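Local coordinates for protein mosquitocidal toxin (Lysinibacillus sphaericus, PDB 2VSE) that probably kills mosquito larvae by ADP-ribosylating target proteins, with ricin-B-like lectin domains accompanying its transferase domain in one holotoxin chain, at residues A[476-481]-A[488-493]; A[756-761]-A[774-779]; A[763-768]-A[816-821]. All coordinates share one frame; numbering follows the deposited sequence.

In the fold
Contact 1 belongs to one ricin-type lectin domain and contacts 2 and 3 to another: its centre lies about 67 Å from that of contact 2 and about 69 Å from that of contact 3, on the opposite side of the chain's centre. Contacts 2 and 3 have centres about 12 Å apart and touch, with a probable hydrogen bond of 2.9 Å from Tyr758 N to Ala767 O joining strands 755-758 and 767-769. Strands 476-479 and 755-758 probably hold equivalent places in their two domains, though contact 1 closes a hairpin and contact 2 joins a strand to a loop: a leucine carbonyl of each accepts from a tryptophan indole, Leu477 from Trp499 and Leu757 from Trp781.

Contact 1 of 3, residues A[476-481]-A[488-493]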
loop_
_atom_site.group_PDB
_atom_site.type_symbol
_atom_site.label_atom_id
_atom_site.label_comp_id
_atom_site.label_asym_id
_atom_site.label_seq_id
_atom_site.Cartn_x
_atom_site.Cartn_y
_atom_site.Cartn_z
ATOM N N SER A 476 3.112 -2.540 -27.545
ATOM C CA SER A 476 3.744 -2.944 -26.300
ATOM C C SER A 476 5.242 -2.729 -26.398
ATOM O O SER A 476 5.808 -2.655 -27.501
ATOM C CB SER A 476 3.442 -4.407 -25.982
ATOM O OG SER A 476 3.990 -5.281 -26.967
ATOM N N LEU A 477 5.877 -2.636 -25.238
ATOM C CA LEU A 477 7.314 -2.430 -25.131
ATOM C C LEU A 477 8.059 -3.652 -25.674
ATOM O O LEU A 477 7.843 -4.764 -25.203
ATOM C CB LEU A 477 7.670 -2.209 -23.660
ATOM C CG LEU A 477 8.692 -1.149 -23.271
ATOM C CD1 LEU A 477 8.302 0.218 -23.826
ATOM C CD2 LEU A 477 8.812 -1.092 -21.754
ATOM N N ALA A 478 8.925 -3.438 -26.664
ATOM C CA ALA A 478 9.644 -4.534 -27.336
ATOM C C ALA A 478 11.125 -4.239 -27.519
ATOM O O ALA A 478 11.544 -3.074 -27.540
ATOM C CB ALA A 478 9.019 -4.844 -28.699
ATOM N N TRP A 479 11.911 -5.309 -27.662
ATOM C CA TRP A 479 13.329 -5.192 -27.977
ATOM C C TRP A 479 13.527 -5.310 -29.489
ATOM O O TRP A 479 13.101 -6.286 -30.109
ATOM C CB TRP A 479 14.175 -6.237 -27.206
ATOM C CG TRP A 479 15.678 -6.096 -27.448
ATOM C CD1 TRP A 479 16.401 -4.932 -27.487
ATOM C CD2 TRP A 479 16.616 -7.151 -27.692
ATOM N NE1 TRP A 479 17.727 -5.198 -27.730
ATOM C CE2 TRP A 479 17.888 -6.552 -27.858
ATOM C CE3 TRP A 479 16.510 -8.546 -27.782
ATOM C CZ2 TRP A 479 19.044 -7.302 -28.125
ATOM C CZ3 TRP A 479 17.663 -9.291 -28.048
ATOM C CH2 TRP A 479 18.912 -8.662 -28.215
ATOM N N ASP A 480 14.156 -4.297 -30.076
ATOM C CA ASP A 480 14.447 -4.274 -31.499
ATOM C C ASP A 480 15.659 -5.163 -31.796
ATOM O O ASP A 480 16.714 -4.680 -32.208
ATOM C CB ASP A 480 14.687 -2.831 -31.965
ATOM C CG ASP A 480 14.815 -2.711 -33.473
ATOM O OD1 ASP A 480 14.355 -3.625 -34.192
ATOM O OD2 ASP A 480 15.384 -1.706 -33.941
ATOM N N SER A 481 15.475 -6.465 -31.601
ATOM C CA SER A 481 16.573 -7.440 -31.577
ATOM C C SER A 481 17.352 -7.563 -32.881
ATOM O O SER A 481 18.557 -7.793 -32.859
ATOM C CB SER A 481 16.033 -8.809 -31.206
ATOM O OG SER A 481 15.367 -9.375 -32.310
ATOM N N VAL A 488 11.846 -0.319 -28.149
ATOM C CA VAL A 488 10.832 0.341 -28.968
ATOM C C VAL A 488 9.444 -0.114 -28.522
ATOM O O VAL A 488 9.316 -1.007 -27.676
ATOM C CB VAL A 488 11.041 0.040 -30.491
ATOM C CG1 VAL A 488 12.456 0.434 -30.951
ATOM C CG2 VAL A 488 10.742 -1.434 -30.836
ATOM N N ALA A 489 8.414 0.505 -29.084
ATOM C CA ALA A 489 7.050 0.038 -28.918
ATOM C C ALA A 489 6.595 -0.514 -30.259
ATOM O O ALA A 489 6.827 0.105 -31.296
ATOM C CB ALA A 489 6.150 1.165 -28.460
ATOM N N ALA A 490 5.962 -1.680 -30.246
ATOM C CA ALA A 490 5.541 -2.306 -31.494
ATOM C C ALA A 490 4.266 -3.128 -31.361
ATOM O O ALA A 490 3.881 -3.551 -30.260
ATOM C CB ALA A 490 6.677 -3.158 -32.075
ATOM N N THR A 491 3.621 -3.337 -32.508
ATOM C CA THR A 491 2.435 -4.173 -32.615
ATOM C C THR A 491 2.805 -5.660 -32.475
ATOM O O THR A 491 3.979 -6.010 -32.330
ATOM C CB THR A 491 1.758 -3.956 -33.964
ATOM O OG1 THR A 491 2.700 -4.224 -35.012
ATOM C CG2 THR A 491 1.259 -2.525 -34.088
ATOM N N GLY A 492 1.798 -6.528 -32.516
ATOM C CA GLY A 492 2.020 -7.963 -32.484
ATOM C C GLY A 492 2.021 -8.553 -31.092
ATOM O O GLY A 492 2.040 -7.839 -30.090
ATOM N N ASP A 493 2.015 -9.881 -31.033
ATOM C CA ASP A 493 1.934 -10.592 -29.766
ATOM C C ASP A 493 2.954 -11.739 -29.757
ATOM O O ASP A 493 2.614 -12.915 -29.582
ATOM C CB ASP A 493 0.498 -11.079 -29.529
ATOM C CG ASP A 493 0.269 -11.550 -28.116
ATOM O OD1 ASP A 493 0.679 -10.842 -27.183
ATOM O OD2 ASP A 493 -0.324 -12.633 -27.932
HETATM O O HOH W 1 2.425 -5.223 -29.244
#
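Val488 meets Asp480 and Ala478 through its first torsion (chi1 -56°), which sets CG1 beside its own backbone N and CG2 between that N and the carbonyl carbon. CG1 of Val488 consequently lies alongside Asp480 CB at 4.1 Å, and CG2 leans over the facing strand to within 3.8 Å of Ala478 O. Asp480 in turn has CG opposite its backbone N (chi1 -172°), a torsion that places its carboxylate where OD2 is held by Thr484 within the connecting turn. The face that carries Val488 continues with Ala490, whose CB meets Ala478 CB at 4.4 Å, a diagonal pairing of two small side chains.

The backbone evidence is that of a short antiparallel ladder. Ser476 with Ala490 and Ala478 with Val488 are hydrogen-bonded pairs, each joined by two bonds; Val488 N reaches Ala478 O at 2.8 Å and almost straight. Between them, Leu477 and Ala489 form the non-hydrogen-bonded pair, with their CA atoms 4.5 Å apart. The strand directions differ by 119°, far from 180°, so the ladder is strongly twisted. Beyond it, a water joins Ser476 OG to Gly492 O, 2.8 Å from Gly492 O, and ties the departing chain back to the first strand.

Leu477 and Ala489 occupy the other face of the hairpin and pack on Val441 of strand 440-445, and Leu477 also touches Ile467 of strand 464-469. Leu477 O accepts from Trp499 NE1 in strand 498-503. The hairpin thus sits against the six-stranded sheet of its domain, consistent with a cap hairpin of a ricin-type beta-trefoil.

Contact 2 of 3, residues A[756-761]-A[774-779]; sequences FLYFQG and NDDLRS
The Tyr758 ring has Arg778 CB over one face, 3.8 Å from the ring centroid and 20° off the normal, a CH-pi contact displaced toward the rim. At the ring's edge, in its plane, lie Asp776 OD2 and Gln760 NE2. The Asp776 carboxylate is turned 89° to the ring, and Tyr758 OH donates to the syn lone pair of Asp776 OD2 at 2.7 Å. Phe759 has Gly761 N over the centre of one face, and Arg778 NH1 approaches obliquely, 3.7 Å from Phe759 CD2. The guanidinium itself has Phe759 O in plane at its edge.

Arg778 reaches this position because its CG stands opposite the carbonyl carbon (chi1 -65°) and the chain then runs extended to NE, passing along the tyrosine toward Phe759. A hydrogen bond from Phe759 N to Arg778 O, 2.9 Å long, joins the two backbones.

Asp776 also organises its own turn. Its OD1 accepts from Arg778 N at 3.1 Å, an Asx turn, while its carbonyl O takes both N and OG of Ser779. The carboxylate therefore links the turn to the tyrosine hydroxyl through different oxygens, which should limit its rotation.

Arg778 also makes a cation-pi interaction with Phe798, which touches Phe759 as well. Strand 755-758 lies between strands 747-752 and 767-769, and the turn leads straight into strand 780-786, itself a neighbour of 747-752. Trp781 NE1 donates to Leu757 O, tying strand 780-786 to strand 755-758 next to the point where the loop, held by Phe759 N to Arg778 O, enters the sheet of this ricin-type lectin domain.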
loop_
_atom_site.group_PDB
_atom_site.type_symbol
_atom_site.label_atom_id
_atom_site.label_comp_id
_atom_site.label_asym_id
_atom_site.label_seq_id
_atom_site.Cartn_x
_atom_site.Cartn_y
_atom_site.Cartn_z
ATOM N N PHE A 756 -30.240 23.523 22.066
ATOM C CA PHE A 756 -29.407 23.595 20.876
ATOM C C PHE A 756 -28.379 24.722 20.959
ATOM O O PHE A 756 -28.692 25.839 21.366
ATOM C CB PHE A 756 -30.278 23.813 19.632
ATOM C CG PHE A 756 -31.146 22.626 19.260
ATOM C CD1 PHE A 756 -30.796 21.797 18.185
ATOM C CD2 PHE A 756 -32.321 22.351 19.965
ATOM C CE1 PHE A 756 -31.599 20.697 17.825
ATOM C CE2 PHE A 756 -33.137 21.248 19.621
ATOM C CZ PHE A 756 -32.773 20.419 18.548
ATOM N N LEU A 757 -27.147 24.423 20.570
ATOM C CA LEU A 757 -26.151 25.459 20.322
ATOM C C LEU A 757 -26.710 26.415 19.271
ATOM O O LEU A 757 -27.060 26.002 18.156
ATOM C CB LEU A 757 -24.851 24.839 19.825
ATOM C CG LEU A 757 -23.581 25.297 20.533
ATOM C CD1 LEU A 757 -23.657 25.101 22.056
ATOM C CD2 LEU A 757 -22.373 24.571 19.959
ATOM N N TYR A 758 -26.804 27.691 19.631
ATOM C CA TYR A 758 -27.601 28.643 18.855
ATOM C C TYR A 758 -26.887 30.000 18.715
ATOM O O TYR A 758 -26.464 30.612 19.697
ATOM C CB TYR A 758 -28.941 28.823 19.540
ATOM C CG TYR A 758 -30.002 29.438 18.679
ATOM C CD1 TYR A 758 -30.760 28.657 17.809
ATOM C CD2 TYR A 758 -30.272 30.817 18.747
ATOM C CE1 TYR A 758 -31.721 29.224 17.024
ATOM C CE2 TYR A 758 -31.254 31.385 17.964
ATOM C CZ TYR A 758 -31.978 30.589 17.113
ATOM O OH TYR A 758 -32.960 31.156 16.344
ATOM N N PHE A 759 -26.774 30.453 17.477
ATOM C CA PHE A 759 -26.066 31.687 17.117
ATOM C C PHE A 759 -26.867 32.899 17.530
ATOM O O PHE A 759 -28.078 32.952 17.337
ATOM C CB PHE A 759 -25.852 31.698 15.603
ATOM C CG PHE A 759 -25.211 32.937 15.067
ATOM C CD1 PHE A 759 -23.863 33.200 15.290
ATOM C CD2 PHE A 759 -25.941 33.811 14.286
ATOM C CE1 PHE A 759 -23.271 34.332 14.772
ATOM C CE2 PHE A 759 -25.352 34.952 13.761
ATOM C CZ PHE A 759 -24.017 35.212 13.996
ATOM N N GLN A 760 -26.174 33.880 18.092
ATOM C CA GLN A 760 -26.811 35.072 18.630
ATOM C C GLN A 760 -26.189 36.328 18.059
ATOM O O GLN A 760 -26.420 37.421 18.556
ATOM C CB GLN A 760 -26.696 35.104 20.163
ATOM C CG GLN A 760 -27.449 34.014 20.888
ATOM C CD GLN A 760 -28.921 34.318 20.970
ATOM O OE1 GLN A 760 -29.400 34.777 22.009
ATOM N NE2 GLN A 760 -29.653 34.092 19.874
ATOM N N GLY A 761 -25.401 36.169 17.007
ATOM C CA GLY A 761 -24.724 37.307 16.392
ATOM C C GLY A 761 -23.230 37.215 16.633
ATOM O O GLY A 761 -22.788 36.625 17.620
ATOM N N ASN A 774 -36.510 22.883 12.357
ATOM C CA ASN A 774 -35.515 22.166 11.555
ATOM C C ASN A 774 -34.773 23.007 10.518
ATOM O O ASN A 774 -33.695 22.627 10.070
ATOM C CB ASN A 774 -36.137 20.927 10.897
ATOM C CG ASN A 774 -36.004 19.683 11.765
ATOM O OD1 ASN A 774 -36.964 18.915 11.921
ATOM N ND2 ASN A 774 -34.810 19.478 12.343
ATOM N N ASP A 775 -35.363 24.132 10.131
ATOM C CA ASP A 775 -34.761 24.986 9.118
ATOM C C ASP A 775 -34.058 26.220 9.698
ATOM O O ASP A 775 -33.565 27.059 8.947
ATOM C CB ASP A 775 -35.801 25.399 8.075
ATOM C CG ASP A 775 -36.144 24.263 7.100
ATOM O OD1 ASP A 775 -35.236 23.460 6.768
ATOM O OD2 ASP A 775 -37.324 24.180 6.657
ATOM N N ASP A 776 -33.991 26.331 11.022
ATOM C CA ASP A 776 -33.374 27.506 11.658
ATOM C C ASP A 776 -31.832 27.458 11.585
ATOM O O ASP A 776 -31.166 26.834 12.415
ATOM C CB ASP A 776 -33.860 27.648 13.108
ATOM C CG ASP A 776 -33.468 28.982 13.768
ATOM O OD1 ASP A 776 -32.562 29.709 13.306
ATOM O OD2 ASP A 776 -34.078 29.299 14.805
ATOM N N LEU A 777 -31.280 28.139 10.583
ATOM C CA LEU A 777 -29.836 28.109 10.330
ATOM C C LEU A 777 -28.990 28.580 11.512
ATOM O O LEU A 777 -27.808 28.244 11.604
ATOM C CB LEU A 777 -29.471 28.875 9.050
ATOM C CG LEU A 777 -29.975 28.276 7.720
ATOM C CD1 LEU A 777 -29.506 29.099 6.532
ATOM C CD2 LEU A 777 -29.571 26.797 7.539
ATOM N N ARG A 778 -29.587 29.324 12.438
ATOM C CA ARG A 778 -28.841 29.721 13.633
ATOM C C ARG A 778 -28.444 28.535 14.519
ATOM O O ARG A 778 -27.516 28.661 15.316
ATOM C CB ARG A 778 -29.584 30.769 14.461
ATOM C CG ARG A 778 -29.786 32.117 13.786
ATOM C CD ARG A 778 -30.519 33.053 14.732
ATOM N NE ARG A 778 -30.849 34.309 14.084
ATOM C CZ ARG A 778 -30.175 35.443 14.260
ATOM N NH1 ARG A 778 -29.121 35.484 15.092
ATOM N NH2 ARG A 778 -30.556 36.541 13.613
ATOM N N SER A 779 -29.150 27.411 14.395
ATOM C CA SER A 779 -28.841 26.203 15.146
ATOM C C SER A 779 -27.947 25.198 14.375
ATOM O O SER A 779 -27.650 24.107 14.890
ATOM C CB SER A 779 -30.134 25.520 15.582
ATOM O OG SER A 779 -30.813 24.986 14.470
HETATM O O HOH W 2 -27.336 23.403 17.389
#

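Contact 3 of 3, residues A[763-768]-A[816-821]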
loop_
_atom_site.group_PDB
_atom_site.type_symbol
_atom_site.label_atom_id
_atom_site.label_comp_id
_atom_site.label_asym_id
_atom_site.label_seq_id
_atom_site.Cartn_x
_atom_site.Cartn_y
_atom_site.Cartn_z
ATOM N N HIS A 763 -19.642 38.478 17.825
ATOM C CA HIS A 763 -19.245 39.083 19.140
ATOM C C HIS A 763 -20.106 38.597 20.328
ATOM O O HIS A 763 -19.833 38.922 21.464
ATOM C CB HIS A 763 -19.133 40.652 19.105
ATOM C CG HIS A 763 -18.061 41.256 20.016
ATOM N ND1 HIS A 763 -18.348 42.210 20.972
ATOM C CD2 HIS A 763 -16.709 41.099 20.059
ATOM C CE1 HIS A 763 -17.236 42.607 21.572
ATOM N NE2 HIS A 763 -16.208 41.937 21.061
ATOM N N ASN A 764 -21.157 37.811 20.085
ATOM C CA ASN A 764 -22.092 37.539 21.190
ATOM C C ASN A 764 -21.943 36.150 21.762
ATOM O O ASN A 764 -21.486 35.254 21.085
ATOM C CB ASN A 764 -23.505 37.867 20.780
ATOM C CG ASN A 764 -23.656 39.316 20.424
ATOM O OD1 ASN A 764 -22.863 40.136 20.857
ATOM N ND2 ASN A 764 -24.668 39.646 19.627
ATOM N N ILE A 765 -22.278 35.992 23.030
ATOM C CA ILE A 765 -22.311 34.677 23.638
ATOM C C ILE A 765 -23.245 33.724 22.863
ATOM O O ILE A 765 -24.320 34.088 22.417
ATOM C CB ILE A 765 -22.723 34.764 25.143
ATOM C CG1 ILE A 765 -21.641 35.522 25.953
ATOM C CG2 ILE A 765 -23.033 33.363 25.733
ATOM C CD1 ILE A 765 -22.090 36.054 27.327
ATOM N N VAL A 766 -22.805 32.491 22.710
ATOM C CA VAL A 766 -23.606 31.469 22.069
ATOM C C VAL A 766 -24.665 30.931 23.029
ATOM O O VAL A 766 -24.335 30.494 24.138
ATOM C CB VAL A 766 -22.693 30.359 21.574
ATOM C CG1 VAL A 766 -23.489 29.321 20.849
ATOM C CG2 VAL A 766 -21.629 30.971 20.660
ATOM N N ALA A 767 -25.925 30.976 22.607
ATOM C CA ALA A 767 -27.030 30.490 23.457
ATOM C C ALA A 767 -27.227 28.973 23.334
ATOM O O ALA A 767 -26.699 28.325 22.419
ATOM C CB ALA A 767 -28.340 31.219 23.134
ATOM N N THR A 768 -27.982 28.419 24.271
ATOM C CA THR A 768 -28.518 27.080 24.110
ATOM C C THR A 768 -30.021 27.271 24.087
ATOM O O THR A 768 -30.588 27.713 25.063
ATOM C CB THR A 768 -28.103 26.152 25.267
ATOM O OG1 THR A 768 -28.591 26.676 26.511
ATOM C CG2 THR A 768 -26.585 25.987 25.331
ATOM N N PRO A 816 -17.586 32.360 28.818
ATOM C CA PRO A 816 -18.542 32.053 27.749
ATOM C C PRO A 816 -17.882 31.669 26.424
ATOM O O PRO A 816 -16.737 32.049 26.172
ATOM C CB PRO A 816 -19.304 33.371 27.575
ATOM C CG PRO A 816 -18.464 34.382 28.171
ATOM C CD PRO A 816 -17.727 33.742 29.296
ATOM N N ILE A 817 -18.619 30.923 25.595
ATOM C CA ILE A 817 -18.263 30.713 24.200
ATOM C C ILE A 817 -18.999 31.812 23.466
ATOM O O ILE A 817 -20.180 32.047 23.738
ATOM C CB ILE A 817 -18.714 29.301 23.717
ATOM C CG1 ILE A 817 -18.311 28.217 24.728
ATOM C CG2 ILE A 817 -18.146 28.942 22.347
ATOM C CD1 ILE A 817 -16.800 27.964 24.839
ATOM N N ILE A 818 -18.287 32.546 22.610
ATOM C CA ILE A 818 -18.890 33.570 21.728
ATOM C C ILE A 818 -18.739 33.086 20.290
ATOM O O ILE A 818 -18.192 31.977 20.057
ATOM C CB ILE A 818 -18.231 34.962 21.897
ATOM C CG1 ILE A 818 -16.726 34.893 21.623
ATOM C CG2 ILE A 818 -18.522 35.560 23.289
ATOM C CD1 ILE A 818 -16.109 36.222 21.231
ATOM N N THR A 819 -19.225 33.864 19.328
ATOM C CA THR A 819 -18.820 33.609 17.942
ATOM C C THR A 819 -18.044 34.810 17.469
ATOM O O THR A 819 -18.383 35.924 17.807
ATOM C CB THR A 819 -19.978 33.362 16.985
ATOM O OG1 THR A 819 -20.949 34.405 17.136
ATOM C CG2 THR A 819 -20.620 31.993 17.241
ATOM N N TYR A 820 -17.014 34.570 16.672
ATOM C CA TYR A 820 -16.095 35.604 16.282
ATOM C C TYR A 820 -15.564 35.253 14.918
ATOM O O TYR A 820 -15.671 34.098 14.482
ATOM C CB TYR A 820 -14.945 35.682 17.313
ATOM C CG TYR A 820 -14.268 37.030 17.330
ATOM C CD1 TYR A 820 -14.966 38.160 17.690
ATOM C CD2 TYR A 820 -12.946 37.181 16.924
ATOM C CE1 TYR A 820 -14.362 39.412 17.681
ATOM C CE2 TYR A 820 -12.345 38.418 16.889
ATOM C CZ TYR A 820 -13.060 39.532 17.281
ATOM O OH TYR A 820 -12.475 40.779 17.274
ATOM N N GLN A 821 -14.995 36.238 14.233
ATOM C CA GLN A 821 -14.334 35.972 12.951
ATOM C C GLN A 821 -13.228 34.928 13.116
ATOM O O GLN A 821 -12.567 34.844 14.169
ATOM C CB GLN A 821 -13.730 37.252 12.382
ATOM C CG GLN A 821 -14.782 38.247 11.912
ATOM C CD GLN A 821 -15.271 39.236 13.019
ATOM O OE1 GLN A 821 -15.145 38.993 14.245
ATOM N NE2 GLN A 821 -15.836 40.367 12.561
HETATM O O HOH W 3 -23.200 33.989 18.977
#
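Ile765 and Pro816 form an apolar patch at one end of this contact: CG1 of Ile765 rests on Pro816 CB at 3.6 Å, and its CD1 lies against the same proline ring, the two side chains crossing at a slant. Ile818 CG2 fits against the bend of the other chain, 3.7 Å from Asn764 O and 4.1 Å from Ile765 CG1, so one methyl fills the step between two successive residues.

Val766 supplies the complementary knob on the inner side. With CG1 opposite its backbone N (chi1 -177°), CG2 is directed at strand 817-821 and settles over its backbone, 3.6 Å from Ile818 C; Thr819 CG2 closes one side at 3.7 Å, and Ile817 CG2 is a looser neighbour. At the opposite end His763 and Tyr820 run side by side and point the same way. They touch rim to rim, His763 CD2 against Tyr820 CE1, and no stacking is involved. Gln821 OE1 lies over the centre of a Tyr820 face.

Hydrogen bonds set the spacing beneath these shapes. Val766 N to Ile817 O is the straight one, 2.9 Å at 173°, whereas Thr819 N to Asn764 O is longer and bent, 3.2 Å at 142°. His763 N also donates to Thr819 O. Only Ile765 and Ile818 count as a bridge, so this is a local joining of loop and strand and not an extended ladder. A water spans Asn764 O and Thr819 OG1.

Val766 and Ile817 each share a backbone bond with Ala724 as well as with one another. Ala724 starts strand 724-728, Val766 directly precedes strand 767-769 and Ile817 lies in strand 817-821; these are probably the second strands of three successive hairpins, and their linkage is consistent with the pseudo-threefold hairpin cap of a beta-trefoil.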